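Local atomic coordinates of LPXTG cell wall surface protein (Streptococcus gordonii, PDB entry 4IGB), a protein that is probably a cell-wall-anchored surface adhesin of a Gram-positive bacterium, represented here by its N-terminal N1 and N2 domains. Residues B[208-214]-B[269-274]; B[218-224]-B[260-265]; B[48-52]-B[159-165]. All blocks are in the same frame, centred on the assembly; numbering follows the deposited sequence.

Contact 1: residues B[208-214]-B[269-274]; sequences KETFYVK and MNFGYS
The phenol ring of Tyr212 lies flat against the backbone of Gly272, whose CA sits 3.5 Å from the centroid of the Tyr212 ring, 14° off its normal: a CH-pi contact over one face. This pair belongs to two antiparallel strands, 210-214 and 269-274, within the eight-stranded sheet of the N-terminal domain. Glycine suits the place because the ring, turned over the neighbouring strand by a chi1 of 63°, occupies the space where a side chain would stand. The Tyr212 hydroxyl bonds Asp173, and Arg239 makes a cation-pi contact with the ring.

The other face of the sheet carries aromatic and apolar groups. The Phe211 and Phe271 rings are nearly parallel but slid apart, with little overlap, and CE1 of Phe211 meets CD2 of Phe271 at 3.6 Å. Glu209 OE2 lies at the edge of the Tyr273 ring, in its plane, and accepts from the Tyr273 hydroxyl, the carboxylate standing almost perpendicular to the ring. The distance, 2.5 Å from Tyr273 OH to Glu209 OE2, is very short. Glu209 OE1 accepts from the backbone N of Asp200 and Ala201, so the carboxylate ties this strand pair to the loop that contributes Asp200 to the sodium site.

Backbone bonds pair Thr210 with Ser274 and Tyr212 with Gly272, and a last one runs from Lys214 N to Asn270 O. At this end the Lys214 chain bends at chi3 (63°) to reach across the strands, and its ammonium also forms a salt bridge with Asp175. Lys214 NZ donates to Asn270 OD1 at 2.7 Å, in the carbonyl plane and on a lone pair.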
loop_
_atom_site.group_PDB
_atom_site.type_symbol
_atom_site.label_atom_id
_atom_site.label_comp_id
_atom_site.label_asym_id
_atom_site.label_seq_id
_atom_site.Cartn_x
_atom_site.Cartn_y
_atom_site.Cartn_z
ATOM N N LYS B 208 9.544 0.305 24.191
ATOM C CA LYS B 208 9.382 -0.788 23.247
ATOM C C LYS B 208 9.106 -0.243 21.861
ATOM O O LYS B 208 8.293 0.659 21.687
ATOM C CB LYS B 208 8.228 -1.683 23.687
ATOM C CG LYS B 208 8.381 -2.221 25.111
ATOM C CD LYS B 208 7.061 -2.725 25.671
ATOM C CE LYS B 208 7.252 -3.332 27.066
ATOM N NZ LYS B 208 5.949 -3.644 27.728
ATOM N N GLU B 209 9.793 -0.798 20.880
ATOM C CA GLU B 209 9.586 -0.432 19.492
ATOM C C GLU B 209 8.134 -0.660 19.095
ATOM O O GLU B 209 7.593 -1.752 19.287
ATOM C CB GLU B 209 10.495 -1.269 18.603
ATOM C CG GLU B 209 10.414 -0.887 17.135
ATOM C CD GLU B 209 11.460 -1.600 16.306
ATOM O OE1 GLU B 209 12.009 -2.621 16.784
ATOM O OE2 GLU B 209 11.742 -1.126 15.186
ATOM N N THR B 210 7.515 0.372 18.532
ATOM C CA THR B 210 6.091 0.352 18.240
ATOM C C THR B 210 5.785 0.915 16.856
ATOM O O THR B 210 6.266 2.004 16.506
ATOM C CB THR B 210 5.337 1.214 19.259
ATOM O OG1 THR B 210 5.644 0.774 20.583
ATOM C CG2 THR B 210 3.830 1.157 19.023
ATOM N N PHE B 211 4.999 0.169 16.076
ATOM C CA PHE B 211 4.400 0.657 14.832
ATOM C C PHE B 211 2.923 0.865 15.091
ATOM O O PHE B 211 2.278 0.020 15.730
ATOM C CB PHE B 211 4.543 -0.387 13.719
ATOM C CG PHE B 211 3.900 0.021 12.403
ATOM C CD1 PHE B 211 4.570 0.862 11.511
ATOM C CD2 PHE B 211 2.650 -0.449 12.050
ATOM C CE1 PHE B 211 3.980 1.232 10.292
ATOM C CE2 PHE B 211 2.056 -0.089 10.840
ATOM C CZ PHE B 211 2.728 0.754 9.959
ATOM N N TYR B 212 2.367 1.975 14.611
ATOM C CA TYR B 212 0.942 2.172 14.786
ATOM C C TYR B 212 0.238 2.756 13.576
ATOM O O TYR B 212 0.863 3.345 12.710
ATOM C CB TYR B 212 0.647 2.992 16.032
ATOM C CG TYR B 212 1.178 4.409 16.057
ATOM C CD1 TYR B 212 2.366 4.717 16.716
ATOM C CD2 TYR B 212 0.459 5.452 15.475
ATOM C CE1 TYR B 212 2.833 6.015 16.769
ATOM C CE2 TYR B 212 0.907 6.747 15.538
ATOM C CZ TYR B 212 2.092 7.028 16.180
ATOM O OH TYR B 212 2.543 8.330 16.231
ATOM N N VAL B 213 -1.069 2.563 13.528
ATOM C CA VAL B 213 -1.898 3.142 12.494
ATOM C C VAL B 213 -2.979 3.933 13.196
ATOM O O VAL B 213 -3.733 3.383 13.992
ATOM C CB VAL B 213 -2.549 2.058 11.643
ATOM C CG1 VAL B 213 -3.496 2.669 10.612
ATOM C CG2 VAL B 213 -1.473 1.194 10.980
ATOM N N LYS B 214 -3.025 5.229 12.927
ATOM C CA LYS B 214 -4.079 6.090 13.452
ATOM C C LYS B 214 -5.407 5.783 12.761
ATOM O O LYS B 214 -5.418 5.417 11.591
ATOM C CB LYS B 214 -3.695 7.562 13.260
ATOM C CG LYS B 214 -2.634 8.032 14.270
ATOM C CD LYS B 214 -1.976 9.323 13.840
ATOM C CE LYS B 214 -2.958 10.503 13.752
ATOM N NZ LYS B 214 -2.291 11.651 13.018
ATOM N N MET B 269 -2.297 5.908 4.032
ATOM C CA MET B 269 -2.292 5.385 5.386
ATOM C C MET B 269 -1.563 6.372 6.280
ATOM O O MET B 269 -0.477 6.846 5.935
ATOM C CB MET B 269 -1.595 4.014 5.429
ATOM C CG MET B 269 -1.853 3.211 6.701
ATOM S SD MET B 269 -1.299 1.471 6.624
ATOM C CE MET B 269 -1.998 0.905 5.084
ATOM N N ASN B 270 -2.173 6.699 7.416
ATOM C CA ASN B 270 -1.513 7.528 8.421
ATOM C C ASN B 270 -0.986 6.595 9.501
ATOM O O ASN B 270 -1.734 6.136 10.358
ATOM C CB ASN B 270 -2.494 8.563 8.986
ATOM C CG ASN B 270 -1.886 9.440 10.079
ATOM O OD1 ASN B 270 -2.578 10.160 10.809
ATOM N ND2 ASN B 270 -0.575 9.371 10.196
ATOM N N PHE B 271 0.299 6.276 9.422
ATOM C CA PHE B 271 0.935 5.377 10.379
ATOM C C PHE B 271 1.852 6.154 11.293
ATOM O O PHE B 271 2.006 7.368 11.168
ATOM C CB PHE B 271 1.724 4.268 9.665
ATOM C CG PHE B 271 2.926 4.772 8.890
ATOM C CD1 PHE B 271 2.774 5.310 7.622
ATOM C CD2 PHE B 271 4.207 4.710 9.437
ATOM C CE1 PHE B 271 3.884 5.770 6.903
ATOM C CE2 PHE B 271 5.315 5.162 8.725
ATOM C CZ PHE B 271 5.154 5.690 7.457
ATOM N N GLY B 272 2.460 5.447 12.232
ATOM C CA GLY B 272 3.368 6.071 13.162
ATOM C C GLY B 272 4.394 5.032 13.558
ATOM O O GLY B 272 4.220 3.840 13.298
ATOM N N TYR B 273 5.477 5.491 14.163
ATOM C CA TYR B 273 6.521 4.609 14.643
ATOM C C TYR B 273 7.117 5.266 15.857
ATOM O O TYR B 273 7.388 6.471 15.839
ATOM C CB TYR B 273 7.611 4.447 13.586
ATOM C CG TYR B 273 8.804 3.619 14.047
ATOM C CD1 TYR B 273 8.767 2.227 14.011
ATOM C CD2 TYR B 273 9.969 4.232 14.505
ATOM C CE1 TYR B 273 9.854 1.464 14.432
ATOM C CE2 TYR B 273 11.067 3.476 14.918
ATOM C CZ TYR B 273 10.998 2.095 14.887
ATOM O OH TYR B 273 12.080 1.345 15.292
ATOM N N SER B 274 7.321 4.501 16.920
ATOM C CA SER B 274 8.067 5.043 18.054
ATOM C C SER B 274 9.218 4.117 18.424
ATOM O O SER B 274 9.111 2.894 18.294
ATOM C CB SER B 274 7.164 5.356 19.253
ATOM O OG SER B 274 6.614 4.188 19.828
HETATM O O HOH W 1 8.532 3.474 21.692
HETATM O O HOH W 2 -4.486 5.650 8.530
#

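Contact 2: residues B[218-224]-B[260-265]; sequences NDVNLRL and LALRSN
Asn221 and Arg263 lie side by side and point the same way, their amide and guanidinium planes 27° apart, at a classic beta bulge between antiparallel strands 220-226 and 261-264 of a five-stranded mixed sheet in the N-terminal domain. Arg263 NH1 donates to Asn221 OD1 at 3.1 Å, with the oxygen near the guanidinium plane. Leu222 crosses the same group obliquely, placing CD2 over one guanidinium face, 3.8 Å from Arg263 CZ. Arginine suits this place because its flat end can take a methyl on a face while its N-H groups bond in the plane; NE and NH1 also form salt bridges with Glu288 and Asp418.

The bulge comes from Asn221 and Leu222 both facing Arg263. The Arg263 carbonyl oxygen therefore accepts two backbone N-H groups, Asn221 N at 2.9 Å and Leu222 N at 3.1 Å.

On the opposite face Arg223 CG lies 3.8 Å from Leu262 CD2, while Leu260, whose side chain crosses that of Arg223 at about a right angle, brings CD1 to the same carbon. Bends at chi2 and chi3 lead the guanidinium on to Gln233 and the backbone oxygen of Ile17.

Asn265 follows strand 261-264, and its polar amide suits the point on the other segment where helix 216-219 gives way to strand 220-226. Asn265 N bonds Asp219 O almost straight (176°), and a water bridges Asn265 OD1 and Asn221 ND2, lying 2.9 Å from Asn221 ND2.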
loop_
_atom_site.group_PDB
_atom_site.type_symbol
_atom_site.label_atom_id
_atom_site.label_comp_id
_atom_site.label_asym_id
_atom_site.label_seq_id
_atom_site.Cartn_x
_atom_site.Cartn_y
_atom_site.Cartn_z
ATOM N N ASN B 218 -11.147 2.450 11.091
ATOM C CA ASN B 218 -11.798 3.235 10.035
ATOM C C ASN B 218 -11.006 3.285 8.725
ATOM O O ASN B 218 -11.575 3.535 7.672
ATOM C CB ASN B 218 -12.079 4.667 10.502
ATOM C CG ASN B 218 -13.234 4.744 11.492
ATOM O OD1 ASN B 218 -13.212 5.550 12.427
ATOM N ND2 ASN B 218 -14.246 3.904 11.292
ATOM N N ASP B 219 -9.700 3.033 8.786
ATOM C CA ASP B 219 -8.825 3.282 7.622
ATOM C C ASP B 219 -8.250 2.036 6.959
ATOM O O ASP B 219 -7.744 2.100 5.834
ATOM C CB ASP B 219 -7.662 4.197 8.003
ATOM C CG ASP B 219 -8.086 5.648 8.184
ATOM O OD1 ASP B 219 -9.264 5.956 7.948
ATOM O OD2 ASP B 219 -7.230 6.472 8.561
ATOM N N VAL B 220 -8.295 0.913 7.670
ATOM C CA VAL B 220 -7.704 -0.309 7.158
ATOM C C VAL B 220 -8.780 -1.334 6.800
ATOM O O VAL B 220 -9.741 -1.556 7.562
ATOM C CB VAL B 220 -6.653 -0.879 8.151
ATOM C CG1 VAL B 220 -6.181 -2.245 7.723
ATOM C CG2 VAL B 220 -5.482 0.065 8.235
ATOM N N ASN B 221 -8.612 -1.934 5.628
ATOM C CA ASN B 221 -9.517 -2.956 5.127
ATOM C C ASN B 221 -9.117 -4.354 5.595
ATOM O O ASN B 221 -9.973 -5.142 5.993
ATOM C CB ASN B 221 -9.559 -2.920 3.597
ATOM C CG ASN B 221 -10.478 -3.996 3.008
ATOM O OD1 ASN B 221 -10.029 -5.082 2.671
ATOM N ND2 ASN B 221 -11.754 -3.695 2.894
ATOM N N LEU B 222 -7.820 -4.656 5.568
ATOM C CA LEU B 222 -7.363 -6.001 5.922
ATOM C C LEU B 222 -6.025 -6.011 6.652
ATOM O O LEU B 222 -5.040 -5.405 6.197
ATOM C CB LEU B 222 -7.311 -6.878 4.665
ATOM C CG LEU B 222 -6.789 -8.323 4.738
ATOM C CD1 LEU B 222 -7.447 -9.080 5.856
ATOM C CD2 LEU B 222 -7.051 -9.052 3.433
ATOM N N ARG B 223 -5.987 -6.704 7.785
ATOM C CA ARG B 223 -4.747 -6.873 8.530
ATOM C C ARG B 223 -4.365 -8.343 8.622
ATOM O O ARG B 223 -5.082 -9.154 9.219
ATOM C CB ARG B 223 -4.850 -6.289 9.935
ATOM C CG ARG B 223 -3.548 -6.406 10.719
ATOM C CD ARG B 223 -3.760 -7.050 12.077
ATOM N NE ARG B 223 -4.119 -8.459 11.966
ATOM C CZ ARG B 223 -4.416 -9.234 13.006
ATOM N NH1 ARG B 223 -4.408 -8.734 14.233
ATOM N NH2 ARG B 223 -4.720 -10.510 12.819
ATOM N N LEU B 224 -3.238 -8.694 8.021
ATOM C CA LEU B 224 -2.811 -10.080 8.020
ATOM C C LEU B 224 -1.673 -10.308 9.003
ATOM O O LEU B 224 -0.717 -9.547 9.027
ATOM C CB LEU B 224 -2.366 -10.504 6.623
ATOM C CG LEU B 224 -1.690 -11.884 6.606
ATOM C CD1 LEU B 224 -2.743 -12.978 6.737
ATOM C CD2 LEU B 224 -0.869 -12.082 5.345
ATOM N N LEU B 260 3.848 -7.720 10.093
ATOM C CA LEU B 260 2.467 -7.923 9.689
ATOM C C LEU B 260 2.205 -7.183 8.391
ATOM O O LEU B 260 3.048 -6.416 7.945
ATOM C CB LEU B 260 1.506 -7.427 10.774
ATOM C CG LEU B 260 1.507 -5.922 11.075
ATOM C CD1 LEU B 260 0.166 -5.480 11.643
ATOM C CD2 LEU B 260 2.633 -5.556 12.028
ATOM N N ALA B 261 1.033 -7.408 7.799
ATOM C CA ALA B 261 0.666 -6.768 6.547
ATOM C C ALA B 261 -0.689 -6.096 6.675
ATOM O O ALA B 261 -1.623 -6.662 7.251
ATOM C CB ALA B 261 0.655 -7.770 5.397
ATOM N N LEU B 262 -0.782 -4.896 6.118
ATOM C CA LEU B 262 -1.968 -4.049 6.224
ATOM C C LEU B 262 -2.358 -3.511 4.851
ATOM O O LEU B 262 -1.535 -2.881 4.162
ATOM C CB LEU B 262 -1.686 -2.869 7.162
ATOM C CG LEU B 262 -1.234 -3.185 8.597
ATOM C CD1 LEU B 262 -0.097 -2.298 9.032
ATOM C CD2 LEU B 262 -2.404 -3.017 9.569
ATOM N N ARG B 263 -3.595 -3.781 4.451
ATOM C CA ARG B 263 -4.159 -3.228 3.229
ATOM C C ARG B 263 -5.134 -2.115 3.602
ATOM O O ARG B 263 -6.112 -2.355 4.301
ATOM C CB ARG B 263 -4.880 -4.305 2.422
ATOM C CG ARG B 263 -5.708 -3.743 1.248
ATOM C CD ARG B 263 -6.858 -4.655 0.892
ATOM N NE ARG B 263 -6.435 -5.951 0.353
ATOM C CZ ARG B 263 -7.250 -7.001 0.271
ATOM N NH1 ARG B 263 -8.504 -6.896 0.716
ATOM N NH2 ARG B 263 -6.824 -8.147 -0.248
ATOM N N SER B 264 -4.832 -0.893 3.177
ATOM C CA SER B 264 -5.682 0.263 3.470
ATOM C C SER B 264 -7.050 0.209 2.782
ATOM O O SER B 264 -7.242 -0.504 1.806
ATOM C CB SER B 264 -4.972 1.572 3.086
ATOM O OG SER B 264 -5.824 2.697 3.284
ATOM N N ASN B 265 -8.001 0.971 3.311
ATOM C CA ASN B 265 -9.235 1.259 2.589
ATOM C C ASN B 265 -9.004 2.172 1.384
ATOM O O ASN B 265 -9.871 2.280 0.510
ATOM C CB ASN B 265 -10.253 1.944 3.519
ATOM C CG ASN B 265 -10.889 0.981 4.489
ATOM O OD1 ASN B 265 -10.990 -0.210 4.202
ATOM N ND2 ASN B 265 -11.327 1.488 5.642
HETATM O O HOH W 3 -12.230 -0.399 7.650
HETATM O O HOH W 4 -13.157 -1.666 4.406
#

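Contact 3: residues B[48-52]-B[159-165]; sequences DQFHL and DANHDYI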
loop_
_atom_site.group_PDB
_atom_site.type_symbol
_atom_site.label_atom_id
_atom_site.label_comp_id
_atom_site.label_asym_id
_atom_site.label_seq_id
_atom_site.Cartn_x
_atom_site.Cartn_y
_atom_site.Cartn_z
ATOM N N ASP B 48 17.890 18.945 9.429
ATOM C CA ASP B 48 19.224 18.890 8.846
ATOM C C ASP B 48 19.247 17.740 7.848
ATOM O O ASP B 48 19.191 16.574 8.234
ATOM C CB ASP B 48 20.243 18.644 9.956
ATOM C CG ASP B 48 21.671 18.747 9.478
ATOM O OD1 ASP B 48 21.942 19.475 8.512
ATOM O OD2 ASP B 48 22.537 18.096 10.083
ATOM N N GLN B 49 19.315 18.078 6.566
ATOM C CA GLN B 49 19.345 17.078 5.507
ATOM C C GLN B 49 20.724 17.031 4.866
ATOM O O GLN B 49 21.303 18.068 4.546
ATOM C CB GLN B 49 18.281 17.386 4.451
ATOM C CG GLN B 49 18.316 16.472 3.236
ATOM C CD GLN B 49 17.392 16.942 2.130
ATOM O OE1 GLN B 49 16.717 17.961 2.261
ATOM N NE2 GLN B 49 17.358 16.199 1.030
ATOM N N PHE B 50 21.250 15.825 4.681
ATOM C CA PHE B 50 22.559 15.658 4.063
ATOM C C PHE B 50 22.747 14.255 3.494
ATOM O O PHE B 50 22.168 13.288 3.987
ATOM C CB PHE B 50 23.674 15.980 5.060
ATOM C CG PHE B 50 23.603 15.184 6.331
ATOM C CD1 PHE B 50 24.218 13.948 6.424
ATOM C CD2 PHE B 50 22.927 15.675 7.434
ATOM C CE1 PHE B 50 24.156 13.216 7.593
ATOM C CE2 PHE B 50 22.862 14.947 8.605
ATOM C CZ PHE B 50 23.477 13.716 8.684
ATOM N N HIS B 51 23.563 14.158 2.451
ATOM C CA HIS B 51 23.857 12.879 1.824
ATOM C C HIS B 51 25.001 12.184 2.551
ATOM O O HIS B 51 25.966 12.823 2.961
ATOM C CB HIS B 51 24.212 13.076 0.350
ATOM C CG HIS B 51 24.453 11.798 -0.390
ATOM N ND1 HIS B 51 23.524 11.246 -1.246
ATOM C CD2 HIS B 51 25.519 10.962 -0.404
ATOM C CE1 HIS B 51 24.007 10.127 -1.754
ATOM N NE2 HIS B 51 25.215 9.931 -1.260
ATOM N N LEU B 52 24.882 10.871 2.708
ATOM C CA LEU B 52 25.911 10.080 3.366
ATOM C C LEU B 52 26.365 8.952 2.451
ATOM O O LEU B 52 25.541 8.238 1.882
ATOM C CB LEU B 52 25.382 9.506 4.681
ATOM C CG LEU B 52 26.091 9.941 5.964
ATOM C CD1 LEU B 52 26.503 11.401 5.887
ATOM C CD2 LEU B 52 25.204 9.693 7.173
ATOM N N ASP B 159 29.233 10.072 9.239
ATOM C CA ASP B 159 30.587 9.996 8.720
ATOM C C ASP B 159 31.403 11.108 9.363
ATOM O O ASP B 159 30.891 11.848 10.209
ATOM C CB ASP B 159 30.625 10.047 7.187
ATOM C CG ASP B 159 30.139 11.364 6.622
ATOM O OD1 ASP B 159 29.945 12.332 7.389
ATOM O OD2 ASP B 159 29.965 11.435 5.387
ATOM N N ALA B 160 32.669 11.221 8.975
ATOM C CA ALA B 160 33.589 12.156 9.614
ATOM C C ALA B 160 33.083 13.592 9.578
ATOM O O ALA B 160 33.318 14.363 10.500
ATOM C CB ALA B 160 34.962 12.064 8.966
ATOM N N ASN B 161 32.393 13.949 8.501
ATOM C CA ASN B 161 31.905 15.313 8.330
ATOM C C ASN B 161 30.528 15.540 8.944
ATOM O O ASN B 161 30.075 16.676 9.066
ATOM C CB ASN B 161 31.897 15.693 6.849
ATOM C CG ASN B 161 33.289 15.732 6.253
ATOM O OD1 ASN B 161 34.279 15.871 6.972
ATOM N ND2 ASN B 161 33.373 15.605 4.935
ATOM N N HIS B 162 29.869 14.454 9.332
ATOM C CA HIS B 162 28.552 14.539 9.948
ATOM C C HIS B 162 28.478 13.662 11.191
ATOM O O HIS B 162 27.837 12.613 11.189
ATOM C CB HIS B 162 27.464 14.140 8.951
ATOM C CG HIS B 162 27.361 15.058 7.772
ATOM N ND1 HIS B 162 28.202 14.968 6.684
ATOM C CD2 HIS B 162 26.519 16.086 7.514
ATOM C CE1 HIS B 162 27.880 15.901 5.806
ATOM N NE2 HIS B 162 26.863 16.592 6.285
ATOM N N ASP B 163 29.144 14.104 12.252
ATOM C CA ASP B 163 29.179 13.361 13.502
ATOM C C ASP B 163 28.659 14.218 14.649
ATOM O O ASP B 163 29.306 14.333 15.689
ATOM C CB ASP B 163 30.603 12.891 13.797
ATOM C CG ASP B 163 30.658 11.830 14.877
ATOM O OD1 ASP B 163 29.667 11.088 15.036
ATOM O OD2 ASP B 163 31.693 11.738 15.566
ATOM N N TYR B 164 27.492 14.822 14.455
ATOM C CA TYR B 164 26.899 15.667 15.484
ATOM C C TYR B 164 25.517 15.178 15.915
ATOM O O TYR B 164 24.719 15.940 16.463
ATOM C CB TYR B 164 26.852 17.136 15.032
ATOM C CG TYR B 164 26.431 17.304 13.599
ATOM C CD1 TYR B 164 25.101 17.137 13.229
ATOM C CD2 TYR B 164 27.361 17.607 12.606
ATOM C CE1 TYR B 164 24.697 17.275 11.906
ATOM C CE2 TYR B 164 26.972 17.747 11.285
ATOM C CZ TYR B 164 25.632 17.580 10.940
ATOM O OH TYR B 164 25.217 17.711 9.633
ATOM N N ILE B 165 25.242 13.900 15.679
ATOM C CA ILE B 165 23.947 13.325 16.033
ATOM C C ILE B 165 23.980 12.682 17.413
ATOM O O ILE B 165 24.846 11.862 17.702
ATOM C CB ILE B 165 23.486 12.283 15.007
ATOM C CG1 ILE B 165 23.725 12.789 13.579
ATOM C CG2 ILE B 165 22.010 11.952 15.216
ATOM C CD1 ILE B 165 23.520 11.733 12.515
#
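Segment 48-52 of strand 47-53 meets the irregular segment 159-165 through side chains, for the nearest CA atoms, those of Leu52 and Asp159, are 7.1 Å apart, and a type I beta turn from Asp159 to His162 shapes the loop. At the centre Phe50 and His162 form an offset stack, their planes at 17° and centroids 4.1 Å apart. The side chains slide past each other in opposite directions, which brings CD2 of His162 over the Phe50 face, off toward its rim, 3.3 Å from Phe50 CG. A chi1 of 56° holds the Phe50 ring between its backbone N and carbonyl carbon, presenting that face to the loop.

Histidine suits this position because its flat ring can stack while its ND1 makes a hydrogen bond in the ring plane. His162 ND1 donates to the syn lone pair of Asp159 OD1 at 3.2 Å, which fixes the ring's rotation and would probably favour a positive imidazole. The other Asp159 oxygen, OD2, lies 3.5 Å from Leu52 CD1.

Asp48 and Tyr164 approach from opposite directions, and the tyrosine hydroxyl donates to the syn lone pair of Asp48 OD2 at 2.7 Å. Ile165 brings CD1 to the edge of the Phe50 ring, 4.3 Å from CZ.

Strand 47-53 is an outermost strand of a six-stranded antiparallel sheet and pairs with strand 68-75. The loop leads from strand 157-158 toward strand 170-182, with Ile165 resting on Thr73 of strand 68-75 and Thr135 of strand 135-142.

How the contacts relate
Contacts 1 and 2 are buried and adjoin one another, contact 2 being nested in the chain between the two strands of contact 1. Phe211 CE2 packs on Leu262 CD1 at 3.6 Å, and the Met269 methyl reaches Ser264. Strands 261-264 and 268-274 follow in sequence yet enter different sheets, so the packing between the two contacts brings those sheets together. Both rest on backbone ladders, regular in contact 1 and bulged in contact 2, where arginine and asparagine side chains add polar bonds and neither segment supplies an aromatic ring. Contact 3, partly buried and about 26 Å from contact 1 between centres, joins a loop to an edge strand through side chains, with no backbone bond between its segments.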